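Local coordinates for putative zinc protease (Bordetella pertussis, PDB 3IH6), which belongs to the M16 peptidase family and is probably part of a zinc-dependent metalloendopeptidase, this chain being one fragment of the longer protein, at residues 35-47 with 164-177. Numbering follows the deposited sequence.
Sequences AAGSPDFVGLDLA and RVREAKLDDVQRAA
The guanidinium of R164 has P39 N over one face, 4.0 Å above the plane and centred on it, while A36 O lies in plane at an edge. G37 O meets the same group 22° out of its plane, taking a bond from NH2 (3.0 Å) and a weak one from NH1. Extended from CG to NE, the R164 chain spans from helix 157-167 to the type I turn A35-S38. That turn leads into helix 39-52, which packs on the helices of an alpha+beta domain with an antiparallel sheet, as in M16 peptidases; the axes of segments 39-47 and 170-177 cross nearly perpendicularly (-86°), 7.9 Å apart. Such closeness is possible because G43 sits at the crossing: A176 CB comes to 4.0 Å from G43 CA, and V173 CG1 to 3.4 Å from G43 O. On the neighbouring face, L46 CD1 meets V173 CG2 and A168 CB, and V42 CB lies 3.8 Å from V165 CG2; V165 also reaches W128 and L129 of helix 118-136. Toward solvent, R175, bent at chi3, joins D172 and D40 in a salt-bridge network. Its NH2 binds D172 OD1 at 2.7 Å, whereas the NH1 bond to D40 OD1 is weak and strongly bent (121°). A water completes the link, donating to D40 OD1 (2.7 Å) and to D172 O.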
ATOM      1  N   ALA E  35      21.814  -6.961 -21.480  1.00 18.02           N
ATOM      2  CA  ALA E  35      21.762  -5.516 -21.263  1.00 16.92           C
ATOM      3  C   ALA E  35      20.314  -5.029 -21.322  1.00 16.36           C
ATOM      4  O   ALA E  35      19.519  -5.557 -22.101  1.00 15.52           O
ATOM      5  CB  ALA E  35      22.598  -4.836 -22.325  1.00 16.71           C
ATOM      6  N   ALA E  36      19.960  -4.062 -20.473  1.00 15.88           N
ATOM      7  CA  ALA E  36      18.572  -3.565 -20.377  1.00 16.16           C
ATOM      8  C   ALA E  36      18.133  -2.821 -21.642  1.00 16.45           C
ATOM      9  O   ALA E  36      16.937  -2.735 -21.929  1.00 15.31           O
ATOM     10  CB  ALA E  36      18.394  -2.654 -19.136  1.00 15.93           C
ATOM     11  N   GLY E  37      19.112  -2.284 -22.381  1.00 16.40           N
ATOM     12  CA  GLY E  37      18.860  -1.623 -23.657  1.00 16.97           C
ATOM     13  C   GLY E  37      18.641  -2.564 -24.841  1.00 17.27           C
ATOM     14  O   GLY E  37      18.204  -2.128 -25.933  1.00 17.06           O
ATOM     15  N   SER E  38      18.958  -3.837 -24.648  1.00 16.89           N
ATOM     16  CA  SER E  38      18.800  -4.847 -25.694  1.00 17.90           C
ATOM     17  C   SER E  38      17.326  -5.284 -25.822  1.00 18.79           C
ATOM     18  O   SER E  38      16.656  -5.456 -24.797  1.00 19.00           O
ATOM     19  CB  SER E  38      19.657  -6.058 -25.329  1.00 18.30           C
ATOM     20  OG  SER E  38      19.306  -7.213 -26.070  1.00 18.85           O
ATOM     21  N   PRO E  39      16.811  -5.461 -27.071  1.00 19.58           N
ATOM     22  CA  PRO E  39      15.529  -6.147 -27.382  1.00 19.83           C
ATOM     23  C   PRO E  39      15.284  -7.403 -26.513  1.00 20.06           C
ATOM     24  O   PRO E  39      14.213  -7.561 -25.886  1.00 21.01           O
ATOM     25  CB  PRO E  39      15.708  -6.564 -28.863  1.00 20.10           C
ATOM     26  CG  PRO E  39      16.964  -5.878 -29.335  1.00 20.62           C
ATOM     27  CD  PRO E  39      17.409  -4.905 -28.294  1.00 18.38           C
ATOM     28  N   ASP E  40      16.301  -8.251 -26.422  1.00 19.57           N
ATOM     29  CA  ASP E  40      16.258  -9.477 -25.599  1.00 18.66           C
ATOM     30  C   ASP E  40      15.874  -9.305 -24.139  1.00 17.68           C
ATOM     31  O   ASP E  40      15.339 -10.225 -23.498  1.00 18.04           O
ATOM     32  CB  ASP E  40      17.597 -10.208 -25.721  1.00 18.79           C
ATOM     33  CG  ASP E  40      17.843 -10.661 -27.144  1.00 18.91           C
ATOM     34  OD1 ASP E  40      16.817 -10.842 -27.830  1.00 17.01           O
ATOM     35  OD2 ASP E  40      19.015 -10.778 -27.584  1.00 21.19           O
ATOM     36  N   PHE E  41      16.134  -8.139 -23.590  1.00 16.21           N
ATOM     37  CA  PHE E  41      15.919  -7.994 -22.154  1.00 15.34           C
ATOM     38  C   PHE E  41      14.464  -8.266 -21.824  1.00 15.46           C
ATOM     39  O   PHE E  41      14.174  -9.075 -20.934  1.00 15.52           O
ATOM     40  CB  PHE E  41      16.393  -6.628 -21.640  1.00 14.25           C
ATOM     41  CG  PHE E  41      16.215  -6.434 -20.156  1.00 15.83           C
ATOM     42  CD1 PHE E  41      17.293  -6.618 -19.291  1.00 15.68           C
ATOM     43  CD2 PHE E  41      14.983  -6.044 -19.627  1.00 15.01           C
ATOM     44  CE1 PHE E  41      17.163  -6.435 -17.938  1.00 16.02           C
ATOM     45  CE2 PHE E  41      14.838  -5.832 -18.264  1.00 19.54           C
ATOM     46  CZ  PHE E  41      15.942  -6.012 -17.413  1.00 19.46           C
ATOM     47  N   VAL E  42      13.536  -7.601 -22.501  1.00 15.02           N
ATOM     48  CA  VAL E  42      12.141  -7.872 -22.175  1.00 16.71           C
ATOM     49  C   VAL E  42      11.714  -9.272 -22.529  1.00 17.08           C
ATOM     50  O   VAL E  42      10.831  -9.834 -21.837  1.00 17.84           O
ATOM     51  CB  VAL E  42      11.119  -6.838 -22.680  1.00 16.54           C
ATOM     52  CG1 VAL E  42      11.465  -5.489 -22.148  1.00 18.80           C
ATOM     53  CG2 VAL E  42      11.030  -6.829 -24.154  1.00 14.79           C
ATOM     54  N   GLY E  43      12.350  -9.855 -23.553  1.00 17.00           N
ATOM     55  CA  GLY E  43      12.086 -11.231 -23.935  1.00 17.55           C
ATOM     56  C   GLY E  43      12.265 -12.125 -22.711  1.00 18.93           C
ATOM     57  O   GLY E  43      11.402 -12.922 -22.353  1.00 18.97           O
ATOM     58  N   LEU E  44      13.388 -11.961 -22.048  1.00 19.03           N
ATOM     59  CA  LEU E  44      13.709 -12.797 -20.916  1.00 20.24           C
ATOM     60  C   LEU E  44      12.822 -12.448 -19.725  1.00 19.96           C
ATOM     61  O   LEU E  44      12.511 -13.310 -18.891  1.00 19.78           O
ATOM     62  CB  LEU E  44      15.188 -12.649 -20.558  1.00 20.00           C
ATOM     63  CG  LEU E  44      15.811 -13.756 -19.697  1.00 23.34           C
ATOM     64  CD1 LEU E  44      15.542 -15.131 -20.228  1.00 25.65           C
ATOM     65  CD2 LEU E  44      17.294 -13.529 -19.494  1.00 24.94           C
ATOM     66  N   ASP E  45      12.399 -11.192 -19.671  1.00 19.26           N
ATOM     67  CA  ASP E  45      11.503 -10.706 -18.617  1.00 18.92           C
ATOM     68  C   ASP E  45      10.177 -11.490 -18.779  1.00 17.56           C
ATOM     69  O   ASP E  45       9.734 -12.201 -17.860  1.00 17.31           O
ATOM     70  CB  ASP E  45      11.330  -9.198 -18.840  1.00 19.84           C
ATOM     71  CG  ASP E  45      10.884  -8.442 -17.601  1.00 22.79           C
ATOM     72  OD1 ASP E  45      10.836  -9.054 -16.517  1.00 27.16           O
ATOM     73  OD2 ASP E  45      10.599  -7.211 -17.730  1.00 22.92           O
ATOM     74  N   LEU E  46       9.604 -11.450 -19.983  1.00 16.83           N
ATOM     75  CA  LEU E  46       8.333 -12.159 -20.290  1.00 15.33           C
ATOM     76  C   LEU E  46       8.447 -13.680 -20.121  1.00 15.31           C
ATOM     77  O   LEU E  46       7.559 -14.295 -19.566  1.00 15.22           O
ATOM     78  CB  LEU E  46       7.861 -11.818 -21.687  1.00 15.52           C
ATOM     79  CG  LEU E  46       7.568 -10.328 -21.916  1.00 15.69           C
ATOM     80  CD1 LEU E  46       7.433 -10.032 -23.425  1.00 14.75           C
ATOM     81  CD2 LEU E  46       6.320  -9.955 -21.112  1.00 12.82           C
ATOM     82  N   ALA E  47       9.567 -14.252 -20.586  1.00 15.11           N
ATOM     83  CA  ALA E  47       9.866 -15.672 -20.453  1.00 14.54           C
ATOM     84  C   ALA E  47       9.830 -16.166 -19.011  1.00 15.01           C
ATOM     85  O   ALA E  47       9.263 -17.240 -18.725  1.00 15.64           O
ATOM     86  CB  ALA E  47      11.207 -15.956 -21.033  1.00 13.29           C
ATOM     87  N   ARG E 164       8.254  -2.164 -26.397  1.00 18.82           N
ATOM     88  CA  ARG E 164       8.822  -3.454 -26.809  1.00 19.43           C
ATOM     89  C   ARG E 164       7.963  -4.620 -26.332  1.00 19.32           C
ATOM     90  O   ARG E 164       7.833  -5.605 -27.014  1.00 18.82           O
ATOM     91  CB  ARG E 164      10.210  -3.603 -26.223  1.00 19.19           C
ATOM     92  CG  ARG E 164      11.261  -2.761 -26.925  1.00 20.20           C
ATOM     93  CD  ARG E 164      12.545  -2.732 -26.128  1.00 19.78           C
ATOM     94  NE  ARG E 164      13.625  -2.207 -26.971  1.00 25.84           N
ATOM     95  CZ  ARG E 164      14.856  -1.902 -26.562  1.00 25.63           C
ATOM     96  NH1 ARG E 164      15.225  -2.047 -25.289  1.00 28.56           N
ATOM     97  NH2 ARG E 164      15.718  -1.430 -27.437  1.00 26.26           N
ATOM     98  N   VAL E 165       7.372  -4.489 -25.147  1.00 19.84           N
ATOM     99  CA  VAL E 165       6.510  -5.553 -24.622  1.00 19.30           C
ATOM    100  C   VAL E 165       5.195  -5.617 -25.393  1.00 19.37           C
ATOM    101  O   VAL E 165       4.767  -6.698 -25.798  1.00 20.00           O
ATOM    102  CB  VAL E 165       6.270  -5.404 -23.096  1.00 19.00           C
ATOM    103  CG1 VAL E 165       5.015  -6.200 -22.633  1.00 18.84           C
ATOM    104  CG2 VAL E 165       7.503  -5.820 -22.341  1.00 16.70           C
ATOM    105  N   ARG E 166       4.554  -4.483 -25.617  1.00 19.94           N
ATOM    106  CA  ARG E 166       3.293  -4.510 -26.365  1.00 21.12           C
ATOM    107  C   ARG E 166       3.424  -5.009 -27.809  1.00 20.59           C
ATOM    108  O   ARG E 166       2.447  -5.500 -28.348  1.00 21.61           O
ATOM    109  CB  ARG E 166       2.541  -3.188 -26.281  1.00 21.53           C
ATOM    110  CG  ARG E 166       3.328  -1.996 -26.688  1.00 25.38           C
ATOM    111  CD  ARG E 166       2.670  -0.737 -26.160  1.00 29.80           C
ATOM    112  NE  ARG E 166       1.806  -0.090 -27.141  1.00 32.22           N
ATOM    113  CZ  ARG E 166       2.242   0.565 -28.216  1.00 33.10           C
ATOM    114  NH1 ARG E 166       3.546   0.654 -28.473  1.00 30.87           N
ATOM    115  NH2 ARG E 166       1.363   1.123 -29.047  1.00 33.38           N
ATOM    116  N   GLU E 167       4.626  -4.944 -28.394  1.00 19.67           N
ATOM    117  CA  GLU E 167       4.860  -5.338 -29.785  1.00 19.55           C
ATOM    118  C   GLU E 167       5.608  -6.665 -29.930  1.00 19.49           C
ATOM    119  O   GLU E 167       5.798  -7.175 -31.038  1.00 18.16           O
ATOM    120  CB  GLU E 167       5.605  -4.223 -30.518  1.00 19.74           C
ATOM    121  N   ALA E 168       6.027  -7.193 -28.778  1.00 19.32           N
ATOM    122  CA  ALA E 168       6.676  -8.481 -28.632  1.00 18.79           C
ATOM    123  C   ALA E 168       6.128  -9.577 -29.530  1.00 18.12           C
ATOM    124  O   ALA E 168       4.978  -9.944 -29.401  1.00 17.47           O
ATOM    125  CB  ALA E 168       6.546  -8.925 -27.225  1.00 19.15           C
ATOM    126  N   LYS E 169       6.982 -10.121 -30.384  1.00 17.57           N
ATOM    127  CA  LYS E 169       6.626 -11.270 -31.214  1.00 19.09           C
ATOM    128  C   LYS E 169       7.051 -12.520 -30.492  1.00 18.91           C
ATOM    129  O   LYS E 169       8.005 -12.491 -29.695  1.00 20.58           O
ATOM    130  CB  LYS E 169       7.331 -11.214 -32.586  1.00 18.37           C
ATOM    131  N   LEU E 170       6.364 -13.618 -30.780  1.00 18.78           N
ATOM    132  CA  LEU E 170       6.676 -14.910 -30.184  1.00 17.53           C
ATOM    133  C   LEU E 170       8.097 -15.393 -30.553  1.00 17.93           C
ATOM    134  O   LEU E 170       8.805 -15.937 -29.712  1.00 16.32           O
ATOM    135  CB  LEU E 170       5.606 -15.928 -30.576  1.00 17.32           C
ATOM    136  CG  LEU E 170       5.571 -17.265 -29.839  1.00 15.67           C
ATOM    137  CD1 LEU E 170       5.194 -17.036 -28.368  1.00 14.78           C
ATOM    138  CD2 LEU E 170       4.638 -18.250 -30.510  1.00 12.70           C
ATOM    139  N   ASP E 171       8.507 -15.196 -31.812  1.00 19.27           N
ATOM    140  CA  ASP E 171       9.862 -15.578 -32.260  1.00 20.34           C
ATOM    141  C   ASP E 171      11.003 -14.889 -31.504  1.00 20.19           C
ATOM    142  O   ASP E 171      12.042 -15.497 -31.218  1.00 20.62           O
ATOM    143  CB  ASP E 171      10.011 -15.381 -33.774  1.00 21.36           C
ATOM    144  CG  ASP E 171       9.236 -16.430 -34.583  1.00 24.49           C
ATOM    145  OD1 ASP E 171       8.700 -17.381 -33.957  1.00 29.00           O
ATOM    146  OD2 ASP E 171       9.154 -16.323 -35.840  1.00 28.59           O
ATOM    147  N   ASP E 172      10.806 -13.623 -31.170  1.00 20.33           N
ATOM    148  CA  ASP E 172      11.801 -12.847 -30.417  1.00 20.11           C
ATOM    149  C   ASP E 172      11.892 -13.180 -28.943  1.00 19.37           C
ATOM    150  O   ASP E 172      12.987 -13.144 -28.362  1.00 18.83           O
ATOM    151  CB  ASP E 172      11.540 -11.356 -30.603  1.00 20.20           C
ATOM    152  CG  ASP E 172      11.764 -10.928 -32.039  1.00 22.54           C
ATOM    153  OD1 ASP E 172      12.641 -11.525 -32.708  1.00 24.49           O
ATOM    154  OD2 ASP E 172      11.066 -10.017 -32.512  1.00 25.77           O
ATOM    155  N   VAL E 173      10.746 -13.478 -28.330  1.00 18.23           N
ATOM    156  CA  VAL E 173      10.768 -13.910 -26.959  1.00 17.50           C
ATOM    157  C   VAL E 173      11.378 -15.323 -26.879  1.00 17.36           C
ATOM    158  O   VAL E 173      12.192 -15.580 -25.997  1.00 16.21           O
ATOM    159  CB  VAL E 173       9.378 -13.808 -26.274  1.00 18.26           C
ATOM    160  CG1 VAL E 173       9.462 -14.292 -24.826  1.00 18.44           C
ATOM    161  CG2 VAL E 173       8.848 -12.364 -26.319  1.00 15.03           C
ATOM    162  N   GLN E 174      11.022 -16.207 -27.829  1.00 16.58           N
ATOM    163  CA  GLN E 174      11.628 -17.547 -27.898  1.00 16.56           C
ATOM    164  C   GLN E 174      13.137 -17.443 -28.035  1.00 17.18           C
ATOM    165  O   GLN E 174      13.897 -18.044 -27.261  1.00 16.47           O
ATOM    166  CB  GLN E 174      11.065 -18.352 -29.073  1.00 15.87           C
ATOM    167  CG  GLN E 174      11.629 -19.782 -29.225  1.00 14.54           C
ATOM    168  CD  GLN E 174      11.057 -20.781 -28.233  1.00 12.45           C
ATOM    169  OE1 GLN E 174       9.998 -20.539 -27.605  1.00 13.07           O
ATOM    170  NE2 GLN E 174      11.748 -21.922 -28.075  1.00  9.05           N
ATOM    171  N   ARG E 175      13.576 -16.699 -29.046  1.00 18.15           N
ATOM    172  CA  ARG E 175      15.010 -16.592 -29.322  1.00 18.54           C
ATOM    173  C   ARG E 175      15.775 -16.080 -28.103  1.00 18.29           C
ATOM    174  O   ARG E 175      16.840 -16.611 -27.761  1.00 18.23           O
ATOM    175  CB  ARG E 175      15.275 -15.680 -30.508  1.00 18.91           C
ATOM    176  CG  ARG E 175      16.722 -15.217 -30.559  1.00 22.11           C
ATOM    177  CD  ARG E 175      17.018 -14.463 -31.798  1.00 27.10           C
ATOM    178  NE  ARG E 175      16.054 -13.382 -32.003  1.00 30.72           N
ATOM    179  CZ  ARG E 175      16.102 -12.198 -31.400  1.00 32.14           C
ATOM    180  NH1 ARG E 175      17.070 -11.926 -30.523  1.00 32.27           N
ATOM    181  NH2 ARG E 175      15.172 -11.289 -31.682  1.00 32.59           N
ATOM    182  N   ALA E 176      15.233 -15.059 -27.444  1.00 18.04           N
ATOM    183  CA  ALA E 176      15.844 -14.508 -26.215  1.00 17.72           C
ATOM    184  C   ALA E 176      16.024 -15.570 -25.111  1.00 17.46           C
ATOM    185  O   ALA E 176      17.125 -15.780 -24.580  1.00 17.69           O
ATOM    186  CB  ALA E 176      15.042 -13.309 -25.707  1.00 17.10           C
ATOM    187  N   ALA E 177      14.948 -16.248 -24.774  1.00 17.21           N
ATOM    188  CA  ALA E 177      15.009 -17.283 -23.749  1.00 17.89           C
ATOM    189  C   ALA E 177      15.942 -18.384 -24.183  1.00 18.06           C
ATOM    190  O   ALA E 177      16.780 -18.834 -23.383  1.00 16.88           O
ATOM    191  CB  ALA E 177      13.615 -17.856 -23.483  1.00 18.00           C
TER
HETATM  192  O   HOH W   1      14.282  -4.770 -23.934  1.00 34.93           O
HETATM  193  O   HOH W   2      14.436 -10.689 -29.161  1.00 43.13           O